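Local coordinates for mariner Mos1 transposase (Drosophila mauritiana, PDB 4MDB), which cuts the Mos1 transposon out of DNA and pastes it elsewhere, using two divalent metal ions bound in its RNase H-like catalytic domain, at residues Leu19-Arg22 against Tyr23-Ser27. The protein carries 1 engineered substitution. Sequence-based numbering, arbitrary orientation.
Sequences LLSR and YKRKS
The water between R22 and K26 makes the shortest polar bond here, donating to K26 O at 2.7 Å while accepting from R22 NE at 3.2 Å, in the plane of the guanidinium group. CG anti to the backbone N (chi1 177°) sets the direction of R22, and the extended chain from CG to NE carries the guanidinium out to the water; beyond it NH1 forms a salt bridge with E149, and F28 makes a cation-pi contact. Backbone bonds follow the i to i+4 pattern: Y23 N to L19 O at 2.8 Å, then K24, R25 and K26. The last, K26 N to R22 O, has the most nearly linear N-H...O angle of the four, 166°, and K26 is the first residue whose backbone angles depart from the helix, which marks the C-terminal turn of helix 6-25 in the catalytic domain, just ahead of the first sheet strand, 32-42. R25 folds back at chi3 (-91°), laying one guanidinium face over the backbone, with R22 CA 3.6 Å from R25 NH1 and S21 O over the same face, both displaced from the centre of the group. K24 runs extended across L20, its NZ 3.8 Å from L20 CD2; NZ also makes a long, weak ion pair with E214. On helix 209-218, W213 touches both L19 and Y23.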
loop_
_atom_site.group_PDB
_atom_site.type_symbol
_atom_site.label_atom_id
_atom_site.label_comp_id
_atom_site.label_asym_id
_atom_site.label_seq_id
_atom_site.Cartn_x
_atom_site.Cartn_y
_atom_site.Cartn_z
ATOM N N LEU A 19 7.368 -15.495 -1.955
ATOM C CA LEU A 19 7.242 -14.411 -2.968
ATOM C C LEU A 19 8.455 -14.408 -3.920
ATOM O O LEU A 19 8.317 -14.274 -5.166
ATOM C CB LEU A 19 7.064 -13.065 -2.275
ATOM C CG LEU A 19 5.780 -12.916 -1.487
ATOM C CD1 LEU A 19 5.814 -11.663 -0.601
ATOM C CD2 LEU A 19 4.576 -12.944 -2.399
ATOM N N LEU A 20 9.646 -14.618 -3.354
ATOM C CA LEU A 20 10.895 -14.584 -4.122
ATOM C C LEU A 20 10.978 -15.724 -5.070
ATOM O O LEU A 20 11.327 -15.522 -6.246
ATOM C CB LEU A 20 12.123 -14.622 -3.183
ATOM C CG LEU A 20 13.454 -14.229 -3.826
ATOM C CD1 LEU A 20 13.466 -12.794 -4.368
ATOM C CD2 LEU A 20 14.493 -14.346 -2.687
ATOM N N SER A 21 10.576 -16.912 -4.631
ATOM C CA SER A 21 10.579 -18.068 -5.541
ATOM C C SER A 21 9.534 -17.944 -6.667
ATOM O O SER A 21 9.782 -18.290 -7.818
ATOM C CB SER A 21 10.459 -19.403 -4.824
ATOM O OG SER A 21 9.204 -19.540 -4.282
ATOM N N ARG A 22 8.380 -17.407 -6.342
ATOM C CA ARG A 22 7.391 -17.068 -7.394
ATOM C C ARG A 22 7.975 -16.071 -8.365
ATOM O O ARG A 22 7.869 -16.236 -9.578
ATOM C CB ARG A 22 6.101 -16.494 -6.815
ATOM C CG ARG A 22 5.110 -16.072 -7.941
ATOM C CD ARG A 22 3.838 -15.669 -7.297
ATOM N NE ARG A 22 2.858 -15.161 -8.272
ATOM C CZ ARG A 22 1.624 -14.781 -7.934
ATOM N NH1 ARG A 22 1.271 -14.770 -6.667
ATOM N NH2 ARG A 22 0.794 -14.363 -8.851
ATOM N N TYR A 23 8.574 -14.999 -7.858
ATOM C CA TYR A 23 9.155 -13.946 -8.679
ATOM C C TYR A 23 10.148 -14.502 -9.645
ATOM O O TYR A 23 10.147 -14.110 -10.787
ATOM C CB TYR A 23 9.745 -12.838 -7.821
ATOM C CG TYR A 23 10.603 -11.855 -8.561
ATOM C CD1 TYR A 23 10.049 -10.858 -9.399
ATOM C CD2 TYR A 23 11.980 -11.956 -8.498
ATOM C CE1 TYR A 23 10.846 -9.971 -10.094
ATOM C CE2 TYR A 23 12.785 -11.085 -9.207
ATOM C CZ TYR A 23 12.250 -10.109 -10.008
ATOM O OH TYR A 23 13.127 -9.287 -10.658
ATOM N N LYS A 24 10.973 -15.424 -9.155
ATOM C CA LYS A 24 12.030 -15.998 -10.006
ATOM C C LYS A 24 11.441 -16.832 -11.130
ATOM O O LYS A 24 12.005 -16.838 -12.229
ATOM C CB LYS A 24 13.004 -16.777 -9.131
ATOM C CG LYS A 24 13.819 -15.784 -8.287
ATOM C CD LYS A 24 14.804 -16.494 -7.401
ATOM C CE LYS A 24 15.795 -15.550 -6.730
ATOM N NZ LYS A 24 16.234 -16.258 -5.499
ATOM N N ARG A 25 10.346 -17.535 -10.876
ATOM C CA ARG A 25 9.689 -18.330 -11.910
ATOM C C ARG A 25 9.079 -17.365 -12.937
ATOM O O ARG A 25 9.274 -17.548 -14.115
ATOM C CB ARG A 25 8.621 -19.260 -11.356
ATOM C CG ARG A 25 9.144 -20.562 -10.746
ATOM C CD ARG A 25 8.062 -21.515 -10.195
ATOM N NE ARG A 25 7.743 -21.290 -8.776
ATOM C CZ ARG A 25 6.686 -20.630 -8.284
ATOM N NH1 ARG A 25 6.543 -20.518 -6.950
ATOM N NH2 ARG A 25 5.766 -20.089 -9.092
ATOM N N LYS A 26 8.350 -16.318 -12.481
ATOM C CA LYS A 26 7.654 -15.414 -13.412
ATOM C C LYS A 26 7.383 -14.115 -12.737
ATOM O O LYS A 26 6.592 -14.110 -11.858
ATOM C CB LYS A 26 6.361 -15.995 -13.916
ATOM C CG LYS A 26 5.670 -15.151 -14.994
ATOM C CD LYS A 26 4.285 -15.710 -15.219
ATOM C CE LYS A 26 3.512 -15.016 -16.308
ATOM N NZ LYS A 26 2.060 -14.987 -15.885
ATOM N N SER A 27 8.096 -13.062 -13.094
ATOM C CA SER A 27 7.840 -11.781 -12.430
ATOM C C SER A 27 6.415 -11.336 -12.543
ATOM O O SER A 27 5.851 -11.369 -13.632
ATOM C CB SER A 27 8.742 -10.665 -12.951
ATOM O OG SER A 27 8.455 -9.473 -12.312
HETATM O O HOH W 1 4.264 -15.177 -11.091
#